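PDB 3DYE: long form salivary protein D7L1 from Aedes aegypti, which binds and sequesters host biogenic amines and leukotrienes in two separate pockets, helping female mosquitoes to take blood meals from vertebrates. Local coordinates for residues S152-C157 with Y266-S271; L185-T190 with K243-Y248; K195-I200 with E262-R267. All blocks are in the same frame, centred on the assembly; numbering follows the deposited sequence.

Contact 1. Residues S152-C157 with Y266-S271. With LNR (L-norepinephrine), chain F.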
loop_
_atom_site.group_PDB
_atom_site.type_symbol
_atom_site.label_atom_id
_atom_site.label_comp_id
_atom_site.label_asym_id
_atom_site.label_seq_id
_atom_site.Cartn_x
_atom_site.Cartn_y
_atom_site.Cartn_z
ATOM N N SER A 152 -6.731 -7.639 8.264
ATOM C CA SER A 152 -6.289 -6.339 8.746
ATOM C C SER A 152 -4.756 -6.306 8.835
ATOM O O SER A 152 -4.145 -7.245 9.349
ATOM C CB SER A 152 -6.893 -6.109 10.128
ATOM O OG SER A 152 -6.121 -5.211 10.881
ATOM N N TYR A 153 -4.128 -5.244 8.341
ATOM C CA TYR A 153 -2.671 -5.158 8.493
ATOM C C TYR A 153 -2.253 -5.079 9.971
ATOM O O TYR A 153 -1.186 -5.580 10.359
ATOM C CB TYR A 153 -2.068 -4.019 7.675
ATOM C CG TYR A 153 -0.680 -4.373 7.188
ATOM C CD1 TYR A 153 -0.463 -4.771 5.868
ATOM C CD2 TYR A 153 0.414 -4.339 8.064
ATOM C CE1 TYR A 153 0.815 -5.121 5.425
ATOM C CE2 TYR A 153 1.678 -4.688 7.644
ATOM C CZ TYR A 153 1.878 -5.083 6.318
ATOM O OH TYR A 153 3.150 -5.431 5.909
ATOM N N PHE A 154 -3.094 -4.446 10.787
ATOM C CA PHE A 154 -2.847 -4.356 12.227
ATOM C C PHE A 154 -2.828 -5.750 12.835
ATOM O O PHE A 154 -1.932 -6.072 13.619
ATOM C CB PHE A 154 -3.920 -3.509 12.915
ATOM C CG PHE A 154 -3.770 -2.028 12.695
ATOM C CD1 PHE A 154 -3.654 -1.170 13.780
ATOM C CD2 PHE A 154 -3.757 -1.487 11.411
ATOM C CE1 PHE A 154 -3.527 0.199 13.593
ATOM C CE2 PHE A 154 -3.621 -0.112 11.213
ATOM C CZ PHE A 154 -3.508 0.731 12.308
ATOM N N GLU A 155 -3.812 -6.572 12.461
ATOM C CA GLU A 155 -3.883 -7.961 12.928
ATOM C C GLU A 155 -2.631 -8.738 12.533
ATOM O O GLU A 155 -2.094 -9.511 13.332
ATOM C CB GLU A 155 -5.114 -8.670 12.363
ATOM C CG GLU A 155 -5.239 -10.117 12.838
ATOM C CD GLU A 155 -6.231 -10.914 12.018
ATOM O OE1 GLU A 155 -7.425 -10.537 12.005
ATOM O OE2 GLU A 155 -5.818 -11.917 11.396
ATOM N N PHE A 156 -2.187 -8.537 11.293
ATOM C CA PHE A 156 -0.992 -9.197 10.788
ATOM C C PHE A 156 0.200 -8.914 11.703
ATOM O O PHE A 156 0.880 -9.844 12.133
ATOM C CB PHE A 156 -0.691 -8.807 9.324
ATOM C CG PHE A 156 0.725 -9.126 8.892
ATOM C CD1 PHE A 156 1.120 -10.449 8.677
ATOM C CD2 PHE A 156 1.671 -8.114 8.744
ATOM C CE1 PHE A 156 2.434 -10.749 8.303
ATOM C CE2 PHE A 156 2.988 -8.409 8.372
ATOM C CZ PHE A 156 3.367 -9.728 8.153
ATOM N N CYS A 157 0.430 -7.636 12.020
ATOM C CA CYS A 157 1.564 -7.265 12.872
ATOM C C CYS A 157 1.386 -7.765 14.306
ATOM O O CYS A 157 2.321 -8.293 14.903
ATOM C CB CYS A 157 1.779 -5.757 12.861
ATOM S SG CYS A 157 2.224 -5.115 11.230
ATOM N N TYR A 266 -9.865 4.222 11.441
ATOM C CA TYR A 266 -10.496 4.044 10.130
ATOM C C TYR A 266 -9.537 3.342 9.172
ATOM O O TYR A 266 -9.950 2.467 8.413
ATOM C CB TYR A 266 -10.960 5.385 9.544
ATOM C CG TYR A 266 -11.865 5.288 8.316
ATOM C CD1 TYR A 266 -12.796 4.253 8.174
ATOM C CD2 TYR A 266 -11.812 6.260 7.308
ATOM C CE1 TYR A 266 -13.648 4.183 7.048
ATOM C CE2 TYR A 266 -12.662 6.203 6.184
ATOM C CZ TYR A 266 -13.569 5.163 6.060
ATOM O OH TYR A 266 -14.392 5.112 4.949
ATOM N N ARG A 267 -8.257 3.712 9.220
ATOM C CA ARG A 267 -7.254 3.051 8.375
ATOM C C ARG A 267 -7.214 1.551 8.672
ATOM O O ARG A 267 -7.150 0.734 7.750
ATOM C CB ARG A 267 -5.865 3.682 8.549
ATOM C CG ARG A 267 -4.778 3.093 7.618
ATOM C CD ARG A 267 -5.234 3.029 6.148
ATOM N NE ARG A 267 -4.206 2.507 5.246
ATOM C CZ ARG A 267 -3.238 3.243 4.701
ATOM N NH1 ARG A 267 -3.158 4.542 4.964
ATOM N NH2 ARG A 267 -2.354 2.683 3.881
ATOM N N GLU A 268 -7.241 1.197 9.957
ATOM C CA GLU A 268 -7.276 -0.220 10.353
ATOM C C GLU A 268 -8.414 -0.968 9.654
ATOM O O GLU A 268 -8.199 -2.041 9.088
ATOM C CB GLU A 268 -7.400 -0.369 11.869
ATOM C CG GLU A 268 -7.226 -1.816 12.344
ATOM C CD GLU A 268 -7.524 -2.022 13.817
ATOM O OE1 GLU A 268 -7.787 -1.038 14.538
ATOM O OE2 GLU A 268 -7.493 -3.190 14.261
ATOM N N VAL A 269 -9.617 -0.394 9.696
ATOM C CA VAL A 269 -10.788 -0.971 9.033
ATOM C C VAL A 269 -10.563 -1.140 7.528
ATOM O O VAL A 269 -10.848 -2.203 6.964
ATOM C CB VAL A 269 -12.071 -0.138 9.311
ATOM C CG1 VAL A 269 -13.236 -0.610 8.444
ATOM C CG2 VAL A 269 -12.438 -0.212 10.809
ATOM N N ARG A 270 -10.031 -0.102 6.887
ATOM C CA ARG A 270 -9.818 -0.129 5.436
ATOM C C ARG A 270 -8.648 -1.034 5.035
ATOM O O ARG A 270 -8.615 -1.557 3.917
ATOM C CB ARG A 270 -9.658 1.295 4.877
ATOM C CG ARG A 270 -10.930 2.130 5.042
ATOM C CD ARG A 270 -10.825 3.524 4.431
ATOM N NE ARG A 270 -9.994 4.403 5.251
ATOM C CZ ARG A 270 -8.738 4.723 4.956
ATOM N NH1 ARG A 270 -8.179 4.278 3.841
ATOM N NH2 ARG A 270 -8.055 5.525 5.754
ATOM N N SER A 271 -7.701 -1.235 5.952
ATOM C CA SER A 271 -6.565 -2.122 5.698
ATOM C C SER A 271 -7.009 -3.586 5.595
ATOM O O SER A 271 -6.274 -4.425 5.066
ATOM C CB SER A 271 -5.490 -1.970 6.784
ATOM O OG SER A 271 -5.784 -2.733 7.943
HETATM O OAC LNR F . -1.419 -2.836 17.158
HETATM C CAJ LNR F . -1.751 -1.523 17.272
HETATM C CAG LNR F . -3.086 -1.123 17.283
HETATM C CAI LNR F . -0.778 -0.548 17.387
HETATM O OAB LNR F . 0.547 -0.861 17.394
HETATM C CAE LNR F . -1.172 0.779 17.504
HETATM C CAF LNR F . -2.421 1.107 17.509
HETATM C CAK LNR F . -3.373 0.238 17.400
HETATM C CAL LNR F . -4.768 0.743 17.412
HETATM O OAD LNR F . -5.097 1.111 18.749
HETATM C CAH LNR F . -5.775 -0.279 16.890
HETATM N NAA LNR F . -7.020 0.386 16.549
HETATM O O HOH W 1 -7.820 -5.216 12.877
#
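The axes of 153-157, on helix 153-161, and 266-271, on helix 257-271, approach to 9.2 Å and run almost at right angles (88°), and Ser152 comes closest in the backbone to Ser271. This crossing belongs to the C-terminal odorant-binding-protein-like domain and forms one wall of its amine pocket. Ser152 is an N-cap whose OG accepts from Glu155 N, while the amide of Tyr153, in the first turn, donates across the contact to Ser271 OG at 3.0 Å. Ser271 OG in turn donates a hydrogen bond to Glu268 O in its own helix, so the hydroxyl is held by two bonds and ties the two segments together. Glu268 lies extended over one face of the Phe154 ring: its CG sits 3.8 Å from the ring centroid in a CH-pi contact, and the carboxylate plane is only 18° from that of the ring. With CG anti to the backbone N (chi1 -171°) and the rest of the chain straight, the carboxylate reaches norepinephrine. OE2 forms a salt bridge with Arg176 and accepts from a water that also binds Ser152 OG. The edge of the Phe154 ring meets the catechol, CD1 to ligand CAG, and Glu268 OE1 accepts a hydrogen bond from the ligand amine NAA at 2.6 Å.

Contact 2. Residues L185-T190 with K243-Y248. With LNR (L-norepinephrine), chain F.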
loop_
_atom_site.group_PDB
_atom_site.type_symbol
_atom_site.label_atom_id
_atom_site.label_comp_id
_atom_site.label_asym_id
_atom_site.label_seq_id
_atom_site.Cartn_x
_atom_site.Cartn_y
_atom_site.Cartn_z
ATOM N N LEU A 185 10.493 -4.909 21.385
ATOM C CA LEU A 185 9.418 -5.643 20.715
ATOM C C LEU A 185 8.334 -4.692 20.210
ATOM O O LEU A 185 7.903 -4.784 19.058
ATOM C CB LEU A 185 8.819 -6.710 21.640
ATOM C CG LEU A 185 7.594 -7.475 21.123
ATOM C CD1 LEU A 185 7.947 -8.324 19.916
ATOM C CD2 LEU A 185 7.056 -8.340 22.246
ATOM N N PHE A 186 7.918 -3.760 21.063
ATOM C CA PHE A 186 6.908 -2.787 20.654
ATOM C C PHE A 186 7.394 -1.879 19.532
ATOM O O PHE A 186 6.625 -1.532 18.640
ATOM C CB PHE A 186 6.417 -1.938 21.827
ATOM C CG PHE A 186 5.294 -1.005 21.455
ATOM C CD1 PHE A 186 4.028 -1.506 21.172
ATOM C CD2 PHE A 186 5.504 0.375 21.387
ATOM C CE1 PHE A 186 2.974 -0.647 20.823
ATOM C CE2 PHE A 186 4.468 1.243 21.049
ATOM C CZ PHE A 186 3.195 0.732 20.763
ATOM N N LYS A 187 8.672 -1.495 19.575
ATOM C CA LYS A 187 9.234 -0.659 18.516
ATOM C C LYS A 187 9.215 -1.398 17.172
ATOM O O LYS A 187 8.922 -0.802 16.135
ATOM C CB LYS A 187 10.649 -0.187 18.882
ATOM C CG LYS A 187 10.677 0.816 20.055
ATOM C CD LYS A 187 12.089 1.279 20.420
ATOM C CE LYS A 187 12.056 2.208 21.636
ATOM N NZ LYS A 187 13.420 2.680 22.048
ATOM N N GLU A 188 9.503 -2.698 17.210
ATOM C CA GLU A 188 9.454 -3.560 16.026
ATOM C C GLU A 188 8.040 -3.687 15.501
ATOM O O GLU A 188 7.810 -3.601 14.298
ATOM C CB GLU A 188 9.993 -4.955 16.346
ATOM C CG GLU A 188 11.480 -4.997 16.680
ATOM C CD GLU A 188 12.035 -6.413 16.705
ATOM O OE1 GLU A 188 11.611 -7.225 15.854
ATOM O OE2 GLU A 188 12.899 -6.708 17.565
ATOM N N HIS A 189 7.099 -3.908 16.413
ATOM C CA HIS A 189 5.689 -4.004 16.064
ATOM C C HIS A 189 5.198 -2.707 15.411
ATOM O O HIS A 189 4.527 -2.731 14.383
ATOM C CB HIS A 189 4.861 -4.327 17.310
ATOM C CG HIS A 189 3.387 -4.144 17.115
ATOM N ND1 HIS A 189 2.618 -5.024 16.383
ATOM C CD2 HIS A 189 2.547 -3.170 17.536
ATOM C CE1 HIS A 189 1.368 -4.604 16.368
ATOM N NE2 HIS A 189 1.298 -3.477 17.056
ATOM N N THR A 190 5.547 -1.576 16.015
ATOM C CA THR A 190 5.119 -0.280 15.511
ATOM C C THR A 190 5.740 0.003 14.139
ATOM O O THR A 190 5.100 0.606 13.275
ATOM C CB THR A 190 5.404 0.832 16.542
ATOM O OG1 THR A 190 4.686 0.530 17.746
ATOM C CG2 THR A 190 4.942 2.178 16.028
ATOM N N LYS A 243 12.598 4.813 14.135
ATOM C CA LYS A 243 11.927 5.918 13.454
ATOM C C LYS A 243 10.404 5.805 13.448
ATOM O O LYS A 243 9.715 6.774 13.769
ATOM C CB LYS A 243 12.455 6.114 12.030
ATOM C CG LYS A 243 12.260 7.548 11.547
ATOM C CD LYS A 243 12.650 7.752 10.101
ATOM C CE LYS A 243 14.154 7.898 9.933
ATOM N NZ LYS A 243 14.473 8.327 8.537
ATOM N N SER A 244 9.886 4.627 13.098
ATOM C CA SER A 244 8.437 4.403 13.051
ATOM C C SER A 244 7.817 4.624 14.421
ATOM O O SER A 244 6.816 5.326 14.554
ATOM C CB SER A 244 8.109 2.993 12.555
ATOM O OG SER A 244 8.359 2.844 11.165
ATOM N N TRP A 245 8.416 4.009 15.435
ATOM C CA TRP A 245 7.973 4.188 16.815
ATOM C C TRP A 245 8.013 5.661 17.226
ATOM O O TRP A 245 7.072 6.152 17.844
ATOM C CB TRP A 245 8.800 3.314 17.759
ATOM C CG TRP A 245 8.511 3.516 19.215
ATOM C CD1 TRP A 245 7.489 2.971 19.938
ATOM C CD2 TRP A 245 9.269 4.313 20.129
ATOM N NE1 TRP A 245 7.562 3.380 21.247
ATOM C CE2 TRP A 245 8.647 4.205 21.392
ATOM C CE3 TRP A 245 10.418 5.107 20.004
ATOM C CZ2 TRP A 245 9.134 4.863 22.528
ATOM C CZ3 TRP A 245 10.904 5.767 21.137
ATOM C CH2 TRP A 245 10.257 5.636 22.381
ATOM N N HIS A 246 9.091 6.357 16.869
ATOM C CA HIS A 246 9.215 7.788 17.149
ATOM C C HIS A 246 7.975 8.569 16.691
ATOM O O HIS A 246 7.379 9.290 17.476
ATOM C CB HIS A 246 10.460 8.385 16.493
ATOM C CG HIS A 246 10.522 9.879 16.600
ATOM N ND1 HIS A 246 10.803 10.526 17.784
ATOM C CD2 HIS A 246 10.306 10.850 15.682
ATOM C CE1 HIS A 246 10.768 11.833 17.587
ATOM N NE2 HIS A 246 10.456 12.055 16.323
ATOM N N TYR A 247 7.593 8.416 15.426
ATOM C CA TYR A 247 6.462 9.175 14.887
ATOM C C TYR A 247 5.115 8.740 15.441
ATOM O O TYR A 247 4.223 9.574 15.632
ATOM C CB TYR A 247 6.443 9.126 13.358
ATOM C CG TYR A 247 7.537 9.976 12.780
ATOM C CD1 TYR A 247 7.423 11.370 12.767
ATOM C CD2 TYR A 247 8.698 9.402 12.280
ATOM C CE1 TYR A 247 8.425 12.165 12.253
ATOM C CE2 TYR A 247 9.713 10.193 11.754
ATOM C CZ TYR A 247 9.569 11.571 11.742
ATOM O OH TYR A 247 10.566 12.364 11.231
ATOM N N TYR A 248 4.969 7.443 15.692
ATOM C CA TYR A 248 3.766 6.937 16.342
ATOM C C TYR A 248 3.599 7.567 17.732
ATOM O O TYR A 248 2.544 8.122 18.052
ATOM C CB TYR A 248 3.813 5.411 16.448
ATOM C CG TYR A 248 2.626 4.826 17.177
ATOM C CD1 TYR A 248 1.398 4.687 16.543
ATOM C CD2 TYR A 248 2.736 4.415 18.511
ATOM C CE1 TYR A 248 0.301 4.149 17.214
ATOM C CE2 TYR A 248 1.646 3.882 19.193
ATOM C CZ TYR A 248 0.436 3.754 18.540
ATOM O OH TYR A 248 -0.638 3.224 19.216
HETATM O OAC LNR F . -1.419 -2.836 17.158
HETATM C CAJ LNR F . -1.751 -1.523 17.272
HETATM C CAG LNR F . -3.086 -1.123 17.283
HETATM C CAI LNR F . -0.778 -0.548 17.387
HETATM O OAB LNR F . 0.547 -0.861 17.394
HETATM C CAE LNR F . -1.172 0.779 17.504
HETATM C CAF LNR F . -2.421 1.107 17.509
HETATM C CAK LNR F . -3.373 0.238 17.400
HETATM C CAL LNR F . -4.768 0.743 17.412
HETATM O OAD LNR F . -5.097 1.111 18.749
HETATM C CAH LNR F . -5.775 -0.279 16.890
HETATM N NAA LNR F . -7.020 0.386 16.549
HETATM O O HOH W 2 10.125 1.673 15.108
#
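The indole of Trp245 carries the side chain of Lys187 on one face and meets the ring of Phe186 at its edge. Lys187 runs extended over the indole, with CG near Trp245 CG and CE 3.6 Å from the centroid of the six-membered ring, almost on its normal. The ammonium follows at 4.4 Å from NZ to the same centroid, a cation-pi contact, and also forms a salt bridge with Glu242. Phe186 stands perpendicular to the five-membered ring, rim against rim, with CD2 3.6 Å from Trp245 CD1; the indole NE1 donates to Leu181 O. Over one face of Phe186 lies Thr190 OG1, which donates to Phe186 O from the opposite side of that carbonyl's plane to Thr190 N. Since OG1 turns back to its own helix (chi1 -60°), the methyl CG2 of Thr190 is left to press on Tyr248 CB at 3.5 Å. A water joins Lys187 O to Trp245 N. On the pocket side, His189 NE2 donates to both catechol oxygens of norepinephrine, at 2.8 Å to OAC and, weakly, at 2.7 Å to OAB. Segments 185-190 and 243-248 cross at 85°, on helices 184-196 and 243-252 of the odorant-binding-protein fold, with helix 153-161 packed against His189 and helix 223-233 against Tyr247.

Contact 3. Residues K195-I200 with E262-R267. With LNR (L-norepinephrine), chain F.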
loop_
_atom_site.group_PDB
_atom_site.type_symbol
_atom_site.label_atom_id
_atom_site.label_comp_id
_atom_site.label_asym_id
_atom_site.label_seq_id
_atom_site.Cartn_x
_atom_site.Cartn_y
_atom_site.Cartn_z
ATOM N N LYS A 195 4.908 0.986 8.605
ATOM C CA LYS A 195 5.313 0.690 7.230
ATOM C C LYS A 195 4.172 0.035 6.453
ATOM O O LYS A 195 4.003 0.274 5.252
ATOM C CB LYS A 195 6.579 -0.171 7.201
ATOM C CG LYS A 195 7.822 0.644 7.521
ATOM C CD LYS A 195 9.063 -0.193 7.598
ATOM C CE LYS A 195 10.264 0.726 7.762
ATOM N NZ LYS A 195 11.482 0.000 8.188
ATOM N N GLY A 196 3.377 -0.774 7.152
ATOM C CA GLY A 196 2.266 -1.501 6.540
ATOM C C GLY A 196 1.172 -0.593 6.005
ATOM O O GLY A 196 0.547 -0.892 4.986
ATOM N N ILE A 197 0.931 0.517 6.696
ATOM C CA ILE A 197 -0.034 1.512 6.217
ATOM C C ILE A 197 0.643 2.713 5.552
ATOM O O ILE A 197 -0.004 3.735 5.289
ATOM C CB ILE A 197 -1.000 1.968 7.334
ATOM C CG1 ILE A 197 -0.209 2.534 8.524
ATOM C CG2 ILE A 197 -1.936 0.803 7.720
ATOM C CD1 ILE A 197 -1.051 3.306 9.498
ATOM N N ARG A 198 1.946 2.566 5.293
ATOM C CA ARG A 198 2.722 3.465 4.429
ATOM C C ARG A 198 2.943 4.873 4.996
ATOM O O ARG A 198 3.229 5.808 4.242
ATOM C CB ARG A 198 2.130 3.519 3.000
ATOM C CG ARG A 198 2.593 2.402 2.044
ATOM C CD ARG A 198 2.116 1.003 2.441
ATOM N NE ARG A 198 2.455 -0.006 1.425
ATOM C CZ ARG A 198 2.146 -1.299 1.504
ATOM N NH1 ARG A 198 1.490 -1.776 2.559
ATOM N NH2 ARG A 198 2.502 -2.134 0.529
ATOM N N TYR A 199 2.838 5.022 6.322
ATOM C CA TYR A 199 3.174 6.293 6.980
ATOM C C TYR A 199 4.693 6.450 6.985
ATOM O O TYR A 199 5.215 7.561 7.020
ATOM C CB TYR A 199 2.676 6.320 8.428
ATOM C CG TYR A 199 1.182 6.518 8.612
ATOM C CD1 TYR A 199 0.288 6.442 7.532
ATOM C CD2 TYR A 199 0.658 6.759 9.889
ATOM C CE1 TYR A 199 -1.090 6.607 7.720
ATOM C CE2 TYR A 199 -0.710 6.927 10.082
ATOM C CZ TYR A 199 -1.574 6.846 9.001
ATOM O OH TYR A 199 -2.923 7.024 9.208
ATOM N N ILE A 200 5.375 5.307 6.975
ATOM C CA ILE A 200 6.832 5.236 6.887
ATOM C C ILE A 200 7.155 4.396 5.645
ATOM O O ILE A 200 6.594 3.313 5.448
ATOM C CB ILE A 200 7.442 4.624 8.179
ATOM C CG1 ILE A 200 7.129 5.502 9.409
ATOM C CG2 ILE A 200 8.955 4.387 8.046
ATOM C CD1 ILE A 200 7.841 6.873 9.445
ATOM N N GLU A 262 -8.643 8.665 15.550
ATOM C CA GLU A 262 -9.792 8.490 14.660
ATOM C C GLU A 262 -9.358 8.050 13.248
ATOM O O GLU A 262 -9.941 7.118 12.664
ATOM C CB GLU A 262 -10.616 9.772 14.585
ATOM C CG GLU A 262 -11.919 9.605 13.803
ATOM C CD GLU A 262 -12.860 10.785 13.938
ATOM O OE1 GLU A 262 -12.561 11.703 14.729
ATOM O OE2 GLU A 262 -13.910 10.784 13.253
ATOM N N ALA A 263 -8.332 8.721 12.718
ATOM C CA ALA A 263 -7.825 8.432 11.374
ATOM C C ALA A 263 -7.209 7.026 11.304
ATOM O O ALA A 263 -7.402 6.288 10.324
ATOM C CB ALA A 263 -6.798 9.501 10.955
ATOM N N PHE A 264 -6.469 6.675 12.355
ATOM C CA PHE A 264 -5.735 5.402 12.455
ATOM C C PHE A 264 -6.734 4.249 12.579
ATOM O O PHE A 264 -6.568 3.206 11.940
ATOM C CB PHE A 264 -4.813 5.462 13.681
ATOM C CG PHE A 264 -3.521 4.675 13.560
ATOM C CD1 PHE A 264 -2.600 4.941 12.546
ATOM C CD2 PHE A 264 -3.201 3.712 14.514
ATOM C CE1 PHE A 264 -1.391 4.236 12.469
ATOM C CE2 PHE A 264 -1.991 3.008 14.449
ATOM C CZ PHE A 264 -1.089 3.271 13.420
ATOM N N ASP A 265 -7.776 4.447 13.393
ATOM C CA ASP A 265 -8.864 3.465 13.536
ATOM C C ASP A 265 -9.562 3.172 12.204
ATOM O O ASP A 265 -9.805 2.013 11.863
ATOM C CB ASP A 265 -9.906 3.922 14.571
ATOM C CG ASP A 265 -9.439 3.740 16.016
ATOM O OD1 ASP A 265 -8.365 3.143 16.263
ATOM O OD2 ASP A 265 -10.166 4.199 16.922
ATOM N N TYR A 266 -9.865 4.222 11.441
ATOM C CA TYR A 266 -10.496 4.044 10.130
ATOM C C TYR A 266 -9.537 3.342 9.172
ATOM O O TYR A 266 -9.950 2.467 8.413
ATOM C CB TYR A 266 -10.960 5.385 9.544
ATOM C CG TYR A 266 -11.865 5.288 8.316
ATOM C CD1 TYR A 266 -12.796 4.253 8.174
ATOM C CD2 TYR A 266 -11.812 6.260 7.308
ATOM C CE1 TYR A 266 -13.648 4.183 7.048
ATOM C CE2 TYR A 266 -12.662 6.203 6.184
ATOM C CZ TYR A 266 -13.569 5.163 6.060
ATOM O OH TYR A 266 -14.392 5.112 4.949
ATOM N N ARG A 267 -8.257 3.712 9.220
ATOM C CA ARG A 267 -7.254 3.051 8.375
ATOM C C ARG A 267 -7.214 1.551 8.672
ATOM O O ARG A 267 -7.150 0.734 7.750
ATOM C CB ARG A 267 -5.865 3.682 8.549
ATOM C CG ARG A 267 -4.778 3.093 7.618
ATOM C CD ARG A 267 -5.234 3.029 6.148
ATOM N NE ARG A 267 -4.206 2.507 5.246
ATOM C CZ ARG A 267 -3.238 3.243 4.701
ATOM N NH1 ARG A 267 -3.158 4.542 4.964
ATOM N NH2 ARG A 267 -2.354 2.683 3.881
HETATM O OAC LNR F . -1.419 -2.836 17.158
HETATM C CAJ LNR F . -1.751 -1.523 17.272
HETATM C CAG LNR F . -3.086 -1.123 17.283
HETATM C CAI LNR F . -0.778 -0.548 17.387
HETATM O OAB LNR F . 0.547 -0.861 17.394
HETATM C CAE LNR F . -1.172 0.779 17.504
HETATM C CAF LNR F . -2.421 1.107 17.509
HETATM C CAK LNR F . -3.373 0.238 17.400
HETATM C CAL LNR F . -4.768 0.743 17.412
HETATM O OAD LNR F . -5.097 1.111 18.749
HETATM C CAH LNR F . -5.775 -0.279 16.890
HETATM N NAA LNR F . -7.020 0.386 16.549
#
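Ile197 and Arg267 lie side by side, pointing opposite ways, the isoleucine CB over the centre of one face of the guanidinium, 3.6 Å above its plane. Ile197 CG2 lies 3.7 Å from Arg267 CG, so the apolar part of the arginine is packed as well as its head. The bend at chi2 (49°) turns the arginine to run along the isoleucine, while its NH1 forms salt bridges with Asp214 and Glu210. Tyr199 flanks Arg267 too, with ring and guanidinium planes 75° apart, and its OH is hydrogen-bonded to the same Asp214 oxygen, OD2. A shared carboxylate therefore helps position both groups. Against Phe264 the tyrosine ring lies obliquely, planes at 50°, with Tyr199 CE2 3.7 Å from Phe264 CE1. Another edge of Phe264 faces the norepinephrine ring, its CE2 3.6 Å from ligand CAF, while Asp265 OD1 accepts a weak bond from the amine. A Schellman motif with Arg198 at positive phi ends helix 184-196, and Ile197 and Tyr199 lie in this turn. In the odorant-binding-protein-like C-terminal domain the turn packs on helix 257-271; helix 208-217 touches Tyr199, and helix 6-20, from the N-terminal half of the chain, touches Arg267.

How the contacts relate
The three contacts all line the pocket of one norepinephrine molecule, and each touches it. Contact 1 takes the amine through Glu268 and contact 3 adds a weak bond from the amine to Asp265, whereas contact 2 holds the catechol oxygens through His189; Glu158 and Arg176 O supply further bonds. Contacts 1 and 3 are the closest pair, their centres about 8 Å apart on the shared helix 257-271, and Phe154 meets Phe264 edge-to-face between them. Contacts 2 and 3 are about 13 Å apart on helix 184-196, linked where Tyr248 CE1 lies 3.8 Å from Phe264 CE2. Contacts 1 and 2, about 16 Å apart, touch where Cys157 O packs 3.6 Å from His189 ND1; the Cys157-Cys192 disulfide also ties helix 153-161 to helix 184-196.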